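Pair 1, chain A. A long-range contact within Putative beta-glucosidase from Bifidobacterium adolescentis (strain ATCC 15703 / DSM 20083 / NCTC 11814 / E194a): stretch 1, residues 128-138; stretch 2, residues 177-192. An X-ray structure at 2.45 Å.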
# COMPACT_ATOMS: atom_id res chain seq x y z
N ASP A 128 -7.23 -0.54 -3.54
CA ASP A 128 -8.22 -1.49 -3.06
C ASP A 128 -7.99 -1.79 -1.59
O ASP A 128 -6.84 -2.05 -1.20
CB ASP A 128 -8.17 -2.78 -3.87
CG ASP A 128 -9.20 -3.78 -3.40
OD1 ASP A 128 -10.39 -3.56 -3.70
OD2 ASP A 128 -8.84 -4.77 -2.72
N PRO A 129 -9.02 -1.76 -0.74
CA PRO A 129 -8.77 -2.00 0.69
C PRO A 129 -8.33 -3.42 1.01
O PRO A 129 -7.46 -3.60 1.86
CB PRO A 129 -10.12 -1.64 1.33
CG PRO A 129 -11.13 -1.83 0.24
CD PRO A 129 -10.43 -1.45 -1.03
N TYR A 130 -8.89 -4.43 0.34
CA TYR A 130 -8.53 -5.81 0.65
C TYR A 130 -7.06 -6.08 0.34
O TYR A 130 -6.35 -6.71 1.13
CB TYR A 130 -9.41 -6.79 -0.13
CG TYR A 130 -9.17 -8.24 0.21
CD1 TYR A 130 -8.14 -8.96 -0.38
CD2 TYR A 130 -10.00 -8.92 1.10
CE1 TYR A 130 -7.92 -10.29 -0.09
CE2 TYR A 130 -9.79 -10.26 1.39
CZ TYR A 130 -8.75 -10.94 0.79
OH TYR A 130 -8.52 -12.27 1.08
N LEU A 131 -6.61 -5.64 -0.84
CA LEU A 131 -5.22 -5.86 -1.23
C LEU A 131 -4.26 -5.16 -0.28
O LEU A 131 -3.25 -5.73 0.14
CB LEU A 131 -5.01 -5.37 -2.66
CG LEU A 131 -3.63 -5.59 -3.27
CD1 LEU A 131 -3.34 -7.07 -3.46
CD2 LEU A 131 -3.50 -4.83 -4.59
N ALA A 132 -4.57 -3.91 0.09
CA ALA A 132 -3.68 -3.16 0.98
C ALA A 132 -3.57 -3.84 2.34
O ALA A 132 -2.48 -3.95 2.91
CB ALA A 132 -4.18 -1.73 1.13
N GLY A 133 -4.70 -4.32 2.88
CA GLY A 133 -4.67 -4.94 4.19
C GLY A 133 -3.96 -6.28 4.18
O GLY A 133 -3.14 -6.57 5.07
N HIS A 134 -4.25 -7.11 3.18
CA HIS A 134 -3.65 -8.44 3.12
C HIS A 134 -2.21 -8.43 2.62
O HIS A 134 -1.53 -9.46 2.72
CB HIS A 134 -4.50 -9.36 2.26
CG HIS A 134 -5.80 -9.74 2.91
ND1 HIS A 134 -6.78 -8.82 3.21
CD2 HIS A 134 -6.28 -10.94 3.32
CE1 HIS A 134 -7.80 -9.43 3.78
NE2 HIS A 134 -7.52 -10.72 3.86
N GLU A 135 -1.72 -7.30 2.11
CA GLU A 135 -0.31 -7.16 1.78
C GLU A 135 0.47 -6.54 2.93
O GLU A 135 1.44 -7.13 3.43
CB GLU A 135 -0.14 -6.31 0.52
CG GLU A 135 -0.44 -7.06 -0.76
CD GLU A 135 -0.10 -6.25 -1.98
OE1 GLU A 135 -0.42 -5.04 -1.99
OE2 GLU A 135 0.49 -6.82 -2.92
N ALA A 136 0.06 -5.35 3.37
CA ALA A 136 0.85 -4.61 4.35
C ALA A 136 0.89 -5.29 5.71
O ALA A 136 1.77 -4.96 6.52
CB ALA A 136 0.30 -3.19 4.50
N VAL A 137 -0.00 -6.25 5.97
CA VAL A 137 0.03 -6.98 7.23
C VAL A 137 1.35 -7.73 7.38
O VAL A 137 1.80 -7.99 8.50
CB VAL A 137 -1.17 -7.94 7.33
CG1 VAL A 137 -1.08 -9.02 6.26
CG2 VAL A 137 -1.27 -8.57 8.73
N GLY A 138 2.00 -8.08 6.26
CA GLY A 138 3.28 -8.74 6.34
C GLY A 138 4.34 -7.90 7.02
O GLY A 138 5.23 -8.43 7.70
N ARG A 177 -16.37 2.92 5.97
CA ARG A 177 -16.38 1.53 6.42
C ARG A 177 -15.88 0.57 5.35
O ARG A 177 -15.25 -0.44 5.67
CB ARG A 177 -17.80 1.14 6.85
CG ARG A 177 -18.31 1.89 8.06
CD ARG A 177 -17.62 1.43 9.31
NE ARG A 177 -18.21 2.01 10.50
CZ ARG A 177 -17.90 1.63 11.74
NH1 ARG A 177 -17.00 0.68 11.94
NH2 ARG A 177 -18.50 2.21 12.78
N GLU A 178 -16.16 0.84 4.07
CA GLU A 178 -15.83 -0.11 3.02
C GLU A 178 -14.52 0.19 2.30
O GLU A 178 -13.91 -0.74 1.76
CB GLU A 178 -16.96 -0.20 1.99
CG GLU A 178 -18.30 -0.68 2.53
CD GLU A 178 -19.29 -1.01 1.43
OE1 GLU A 178 -18.84 -1.33 0.31
OE2 GLU A 178 -20.51 -0.93 1.68
N ILE A 179 -14.08 1.45 2.25
CA ILE A 179 -12.90 1.84 1.48
C ILE A 179 -11.71 2.15 2.40
O ILE A 179 -10.66 1.53 2.29
CB ILE A 179 -13.20 3.02 0.54
CG1 ILE A 179 -14.40 2.71 -0.37
CG2 ILE A 179 -11.96 3.38 -0.26
CD1 ILE A 179 -14.21 1.51 -1.28
N TYR A 180 -11.87 3.12 3.30
CA TYR A 180 -10.72 3.68 4.00
C TYR A 180 -10.42 2.99 5.33
O TYR A 180 -9.31 3.16 5.85
CB TYR A 180 -10.94 5.18 4.22
CG TYR A 180 -11.21 5.88 2.90
CD1 TYR A 180 -10.15 6.25 2.08
CD2 TYR A 180 -12.51 6.10 2.45
CE1 TYR A 180 -10.38 6.86 0.86
CE2 TYR A 180 -12.74 6.72 1.22
CZ TYR A 180 -11.67 7.09 0.43
OH TYR A 180 -11.87 7.70 -0.79
N PHE A 181 -11.34 2.18 5.84
CA PHE A 181 -11.13 1.46 7.09
C PHE A 181 -10.62 0.02 6.92
O PHE A 181 -9.75 -0.39 7.68
CB PHE A 181 -12.42 1.44 7.92
CG PHE A 181 -12.68 2.71 8.68
CD1 PHE A 181 -11.74 3.74 8.69
CD2 PHE A 181 -13.88 2.90 9.36
CE1 PHE A 181 -11.99 4.92 9.39
CE2 PHE A 181 -14.13 4.08 10.05
CZ PHE A 181 -13.18 5.09 10.06
N PRO A 182 -11.15 -0.78 5.97
CA PRO A 182 -10.88 -2.23 6.00
C PRO A 182 -9.41 -2.62 6.06
O PRO A 182 -9.09 -3.64 6.68
CB PRO A 182 -11.54 -2.74 4.72
CG PRO A 182 -12.66 -1.82 4.51
CD PRO A 182 -12.13 -0.46 4.91
N ALA A 183 -8.51 -1.87 5.42
CA ALA A 183 -7.09 -2.19 5.52
C ALA A 183 -6.58 -1.99 6.94
O ALA A 183 -5.83 -2.83 7.46
CB ALA A 183 -6.29 -1.33 4.54
N PHE A 184 -6.97 -0.90 7.58
CA PHE A 184 -6.65 -0.71 8.99
C PHE A 184 -7.29 -1.81 9.84
O PHE A 184 -6.64 -2.39 10.72
CB PHE A 184 -7.10 0.67 9.47
CG PHE A 184 -6.27 1.82 8.93
CD1 PHE A 184 -5.04 2.12 9.49
CD2 PHE A 184 -6.74 2.62 7.90
CE1 PHE A 184 -4.28 3.18 9.02
CE2 PHE A 184 -5.99 3.69 7.42
CZ PHE A 184 -4.75 3.97 7.99
N GLU A 185 -8.57 -2.09 9.59
CA GLU A 185 -9.29 -3.07 10.40
C GLU A 185 -8.65 -4.46 10.30
O GLU A 185 -8.46 -5.13 11.32
CB GLU A 185 -10.76 -3.12 9.97
CG GLU A 185 -11.61 -4.10 10.78
CD GLU A 185 -12.98 -4.35 10.17
OE1 GLU A 185 -13.24 -3.89 9.04
OE2 GLU A 185 -13.80 -5.04 10.82
N HIS A 186 -8.27 -4.88 9.10
CA HIS A 186 -7.72 -6.22 8.93
C HIS A 186 -6.38 -6.38 9.63
O HIS A 186 -6.11 -7.43 10.23
CB HIS A 186 -7.56 -6.55 7.44
CG HIS A 186 -6.92 -7.89 7.19
ND1 HIS A 186 -7.59 -9.08 7.37
CD2 HIS A 186 -5.66 -8.21 6.83
CE1 HIS A 186 -6.77 -10.08 7.10
NE2 HIS A 186 -5.59 -9.58 6.78
N ILE A 187 -5.51 -5.38 9.54
CA ILE A 187 -4.20 -5.49 10.17
C ILE A 187 -4.33 -5.44 11.70
O ILE A 187 -3.61 -6.14 12.41
CB ILE A 187 -3.28 -4.39 9.61
CG1 ILE A 187 -3.15 -4.60 8.09
CG2 ILE A 187 -1.94 -4.42 10.30
CD1 ILE A 187 -2.32 -3.55 7.38
N VAL A 188 -5.27 -4.63 12.21
CA VAL A 188 -5.48 -4.56 13.65
C VAL A 188 -6.00 -5.89 14.18
O VAL A 188 -5.61 -6.35 15.26
CB VAL A 188 -6.43 -3.40 14.00
CG1 VAL A 188 -7.03 -3.59 15.38
CG2 VAL A 188 -5.72 -2.06 13.92
N LYS A 189 -6.92 -6.51 13.45
CA LYS A 189 -7.51 -7.76 13.93
C LYS A 189 -6.60 -8.96 13.65
O LYS A 189 -6.52 -9.88 14.46
CB LYS A 189 -8.88 -7.97 13.30
CG LYS A 189 -9.94 -7.03 13.85
CD LYS A 189 -11.26 -7.22 13.15
CE LYS A 189 -12.34 -6.39 13.80
NZ LYS A 189 -13.61 -6.41 13.02
N THR A 190 -5.90 -8.97 12.51
CA THR A 190 -5.09 -10.15 12.18
C THR A 190 -3.75 -10.10 12.90
O THR A 190 -3.37 -11.05 13.59
CB THR A 190 -4.89 -10.26 10.68
OG1 THR A 190 -6.17 -10.34 10.05
CG2 THR A 190 -4.07 -11.52 10.34
N ALA A 191 -3.03 -9.00 12.75
CA ALA A 191 -1.87 -8.80 13.59
C ALA A 191 -2.36 -7.87 14.69
O ALA A 191 -3.57 -7.78 14.93
CB ALA A 191 -0.70 -8.24 12.77
N GLN A 192 -1.48 -7.15 15.30
CA GLN A 192 -1.91 -6.24 16.36
C GLN A 192 -0.77 -5.25 16.48
O GLN A 192 0.15 -5.45 17.29
CB GLN A 192 -2.18 -6.96 17.69
CG GLN A 192 -3.60 -7.54 17.85
CD GLN A 192 -4.64 -6.48 18.23
OE1 GLN A 192 -4.31 -5.36 18.63
NE2 GLN A 192 -5.92 -6.83 18.09

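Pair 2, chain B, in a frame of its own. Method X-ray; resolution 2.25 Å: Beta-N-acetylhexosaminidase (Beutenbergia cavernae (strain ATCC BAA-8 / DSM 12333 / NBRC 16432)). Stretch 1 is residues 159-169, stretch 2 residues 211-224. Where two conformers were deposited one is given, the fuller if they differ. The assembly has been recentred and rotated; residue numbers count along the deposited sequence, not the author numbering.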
# COMPACT_ATOMS: atom_id res chain seq x y z
N ASP B 159 -1.24 4.50 21.48
CA ASP B 159 -0.03 5.31 21.64
C ASP B 159 1.10 4.79 20.74
O ASP B 159 1.07 3.64 20.27
CB ASP B 159 0.43 5.31 23.10
CG ASP B 159 0.61 3.91 23.65
OD1 ASP B 159 1.69 3.30 23.40
OD2 ASP B 159 -0.33 3.41 24.31
N ALA B 160 2.10 5.64 20.52
CA ALA B 160 3.15 5.33 19.57
C ALA B 160 3.98 4.12 19.99
O ALA B 160 4.43 3.36 19.14
CB ALA B 160 4.05 6.53 19.38
N GLU B 161 4.16 3.91 21.29
CA GLU B 161 5.04 2.84 21.72
C GLU B 161 4.40 1.45 21.51
O GLU B 161 5.05 0.53 21.03
CB GLU B 161 5.43 3.03 23.18
CG GLU B 161 6.43 1.99 23.69
CD GLU B 161 6.39 1.79 25.21
OE1 GLU B 161 5.64 2.52 25.90
OE2 GLU B 161 7.12 0.89 25.71
N THR B 162 3.14 1.31 21.89
CA THR B 162 2.42 0.05 21.71
C THR B 162 2.32 -0.29 20.23
O THR B 162 2.62 -1.41 19.82
CB THR B 162 0.99 0.13 22.32
OG1 THR B 162 1.07 0.64 23.65
CG2 THR B 162 0.35 -1.23 22.35
N VAL B 163 1.87 0.68 19.45
CA VAL B 163 1.72 0.49 18.01
C VAL B 163 3.04 0.11 17.37
O VAL B 163 3.09 -0.83 16.58
CB VAL B 163 1.11 1.76 17.36
CG1 VAL B 163 1.23 1.72 15.82
CG2 VAL B 163 -0.36 1.88 17.79
N ALA B 164 4.10 0.84 17.69
CA ALA B 164 5.43 0.53 17.16
C ALA B 164 5.88 -0.89 17.48
O ALA B 164 6.32 -1.61 16.59
CB ALA B 164 6.43 1.49 17.71
N SER B 165 5.81 -1.29 18.74
CA SER B 165 6.35 -2.58 19.15
C SER B 165 5.56 -3.75 18.52
O SER B 165 6.12 -4.79 18.19
CB SER B 165 6.40 -2.71 20.67
OG SER B 165 5.12 -2.64 21.27
N HIS B 166 4.26 -3.58 18.32
CA HIS B 166 3.51 -4.68 17.76
C HIS B 166 3.60 -4.69 16.24
O HIS B 166 3.86 -5.75 15.66
CB HIS B 166 2.08 -4.65 18.27
CG HIS B 166 2.01 -4.92 19.74
ND1 HIS B 166 2.21 -3.94 20.68
CD2 HIS B 166 1.85 -6.08 20.43
CE1 HIS B 166 2.14 -4.47 21.89
NE2 HIS B 166 1.93 -5.77 21.76
N ALA B 167 3.44 -3.54 15.59
CA ALA B 167 3.50 -3.53 14.12
C ALA B 167 4.90 -3.94 13.67
O ALA B 167 5.04 -4.65 12.66
CB ALA B 167 3.12 -2.16 13.54
N ASN B 168 5.92 -3.54 14.41
CA ASN B 168 7.29 -3.89 14.01
C ASN B 168 7.54 -5.38 14.22
O ASN B 168 8.33 -5.99 13.49
CB ASN B 168 8.33 -3.07 14.79
CG ASN B 168 8.41 -1.65 14.31
OD1 ASN B 168 7.89 -1.31 13.25
ND2 ASN B 168 9.07 -0.79 15.10
N ALA B 169 6.87 -5.96 15.21
CA ALA B 169 6.96 -7.38 15.48
C ALA B 169 6.32 -8.10 14.31
O ALA B 169 6.88 -9.04 13.75
CB ALA B 169 6.28 -7.72 16.76
N ASP B 211 2.39 14.31 15.86
CA ASP B 211 1.42 13.36 16.36
C ASP B 211 2.09 12.03 16.67
O ASP B 211 3.05 11.63 16.02
CB ASP B 211 0.28 13.11 15.34
CG ASP B 211 -0.94 12.38 15.97
OD1 ASP B 211 -1.86 13.05 16.50
OD2 ASP B 211 -1.00 11.13 15.93
N ALA B 212 1.50 11.33 17.62
CA ALA B 212 1.88 9.98 17.96
C ALA B 212 1.91 9.06 16.74
O ALA B 212 2.77 8.18 16.64
CB ALA B 212 0.93 9.44 19.00
N SER B 213 0.98 9.26 15.80
CA SER B 213 0.97 8.41 14.61
C SER B 213 2.23 8.65 13.77
O SER B 213 2.88 7.71 13.33
CB SER B 213 -0.28 8.65 13.76
OG SER B 213 -0.29 9.96 13.23
N VAL B 214 2.61 9.91 13.61
CA VAL B 214 3.86 10.21 12.91
C VAL B 214 5.06 9.63 13.67
O VAL B 214 5.97 9.10 13.05
CB VAL B 214 4.03 11.70 12.71
CG1 VAL B 214 5.32 11.97 11.95
CG2 VAL B 214 2.85 12.22 11.94
N GLN B 215 5.04 9.67 14.99
CA GLN B 215 6.08 9.00 15.78
C GLN B 215 6.05 7.48 15.55
O GLN B 215 7.08 6.82 15.48
CB GLN B 215 5.91 9.32 17.26
CG GLN B 215 6.23 10.75 17.66
CD GLN B 215 5.57 11.10 18.99
OE1 GLN B 215 5.45 10.25 19.88
NE2 GLN B 215 5.11 12.35 19.12
N ALA B 216 4.87 6.90 15.42
CA ALA B 216 4.78 5.47 15.13
C ALA B 216 5.42 5.15 13.79
O ALA B 216 6.12 4.17 13.69
CB ALA B 216 3.32 4.99 15.15
N PHE B 217 5.14 5.97 12.76
CA PHE B 217 5.65 5.69 11.42
C PHE B 217 7.15 5.80 11.43
O PHE B 217 7.82 4.97 10.82
CB PHE B 217 5.03 6.60 10.35
CG PHE B 217 3.61 6.24 10.02
CD1 PHE B 217 3.33 5.05 9.37
CD2 PHE B 217 2.56 7.03 10.42
CE1 PHE B 217 2.02 4.66 9.07
CE2 PHE B 217 1.23 6.66 10.13
CZ PHE B 217 0.97 5.47 9.46
N ALA B 218 7.68 6.80 12.14
CA ALA B 218 9.13 6.98 12.27
C ALA B 218 9.74 5.69 12.82
O ALA B 218 10.72 5.20 12.25
CB ALA B 218 9.48 8.18 13.15
N ALA B 219 9.15 5.13 13.88
CA ALA B 219 9.67 3.89 14.45
C ALA B 219 9.58 2.71 13.46
O ALA B 219 10.40 1.80 13.50
CB ALA B 219 8.93 3.55 15.73
N GLY B 220 8.59 2.73 12.57
CA GLY B 220 8.48 1.73 11.52
C GLY B 220 9.60 1.87 10.50
O GLY B 220 10.20 0.88 10.06
N ILE B 221 9.88 3.11 10.12
CA ILE B 221 10.93 3.43 9.18
C ILE B 221 12.31 3.10 9.77
O ILE B 221 13.15 2.50 9.11
CB ILE B 221 10.83 4.91 8.77
CG1 ILE B 221 9.52 5.14 8.01
CG2 ILE B 221 12.10 5.34 8.00
CD1 ILE B 221 9.04 6.55 8.04
N ASP B 222 12.53 3.49 11.02
CA ASP B 222 13.81 3.25 11.69
C ASP B 222 14.05 1.77 11.86
O ASP B 222 15.20 1.32 11.86
CB ASP B 222 13.87 3.93 13.06
CG ASP B 222 13.99 5.44 12.96
OD1 ASP B 222 14.24 5.93 11.82
OD2 ASP B 222 13.81 6.11 14.00
N ALA B 223 12.97 1.01 12.00
CA ALA B 223 13.12 -0.42 12.19
C ALA B 223 13.21 -1.14 10.85
O ALA B 223 13.21 -2.35 10.83
CB ALA B 223 11.97 -0.97 13.02
N GLY B 224 13.28 -0.40 9.75
CA GLY B 224 13.64 -1.00 8.48
C GLY B 224 12.56 -1.07 7.39
O GLY B 224 12.77 -1.73 6.37

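Where the two helices of pair 1 come closest, glycine faces alanine; in pair 2 the glycine's place is taken by an alanine, and the helices stand farther apart. In pair 1 the CA atoms of Gly A133 and Ala A183 lie 3.9 Å from each other, and the helix axes approach to 7.8 Å. A CB on Gly A133 would sit only 3.2 Å from Ala A183 CA and 3.4 Å from His A186 CB, so the close fit relies on the missing methyl. In pair 2, Ala B164 takes the place of Gly A133 and keeps its methyl group, which meets Ala B219, at the position of His A186 (CB to CB, 3.8 Å); here the axes approach to 8.7 Å.

The frame around this difference is shared. In both pairs two helices run in roughly the same direction, with signed crossing angles of -34° in pair 1 and -29° in pair 2, and the central backbones superpose with an RMSD of 0.5 Å. Even the start of the first helix is alike: Asp A128 matches Asp B159, and each caps the helix by accepting from a backbone amide, Leu A131 N to Asp A128 OD2 at 3.0 Å and Thr B162 N to Asp B159 OD1 at 2.9 Å. Phe A184 and Phe B217 also coincide, both directed away from the partner helix.

At the first contact position, more of Pro A129 than of Ala B160 is covered by the other stretch (88 against 65 Å²), yet the two make matching contacts. Pro A129 CB lies 3.4 Å from Ile A179 O and 3.8 Å from Pro A182 CB; Ala B160 CB lies 3.4 Å from Ala B212 O and 4.0 Å from Gln B215 CB, at the corresponding positions. About one turn along, bulk changes sides of the comparison: Ala A132 touches Ala A183 (CB to CB, 4.0 Å), whereas the longer Val B163 uses CG1 to reach Ala B216 CB at 3.9 Å.

The next level shows how size can be redistributed between facing helices. Pair 1 places Ile A187 where pair 2 has Gly B220. The isoleucine extends CD1 to Ala A136 CB at 3.9 Å and CG1 to Val A137 CB at 4.0 Å, closing the gap with hydrocarbon. Opposite Gly B220, Asn B168 occupies the position of Val A137: its OD1 lies 3.5 Å from Gly B220 CA, and its ND2 donates a weak hydrogen bond to Ala B219 O at 3.3 Å. Pair 1 has no hydrogen bond between its stretches.

Its distinctive addition is aromatic. The rings of His A134 and His A186 stack face to face, centroids 3.8 Å apart and planes at 13°, and a bond from His A134 ND1 to Tyr A130 O, at 3.0 Å, helps hold one ring in place. Their counterparts, Ser B165 and Ala B219, offer no such pair. Pair 1 also buries more surface, 528 Å² against 331 Å². The general lesson is that one backbone arrangement admits several packings, by apolar contact, ring stacking, a missing side chain or a polar reach across.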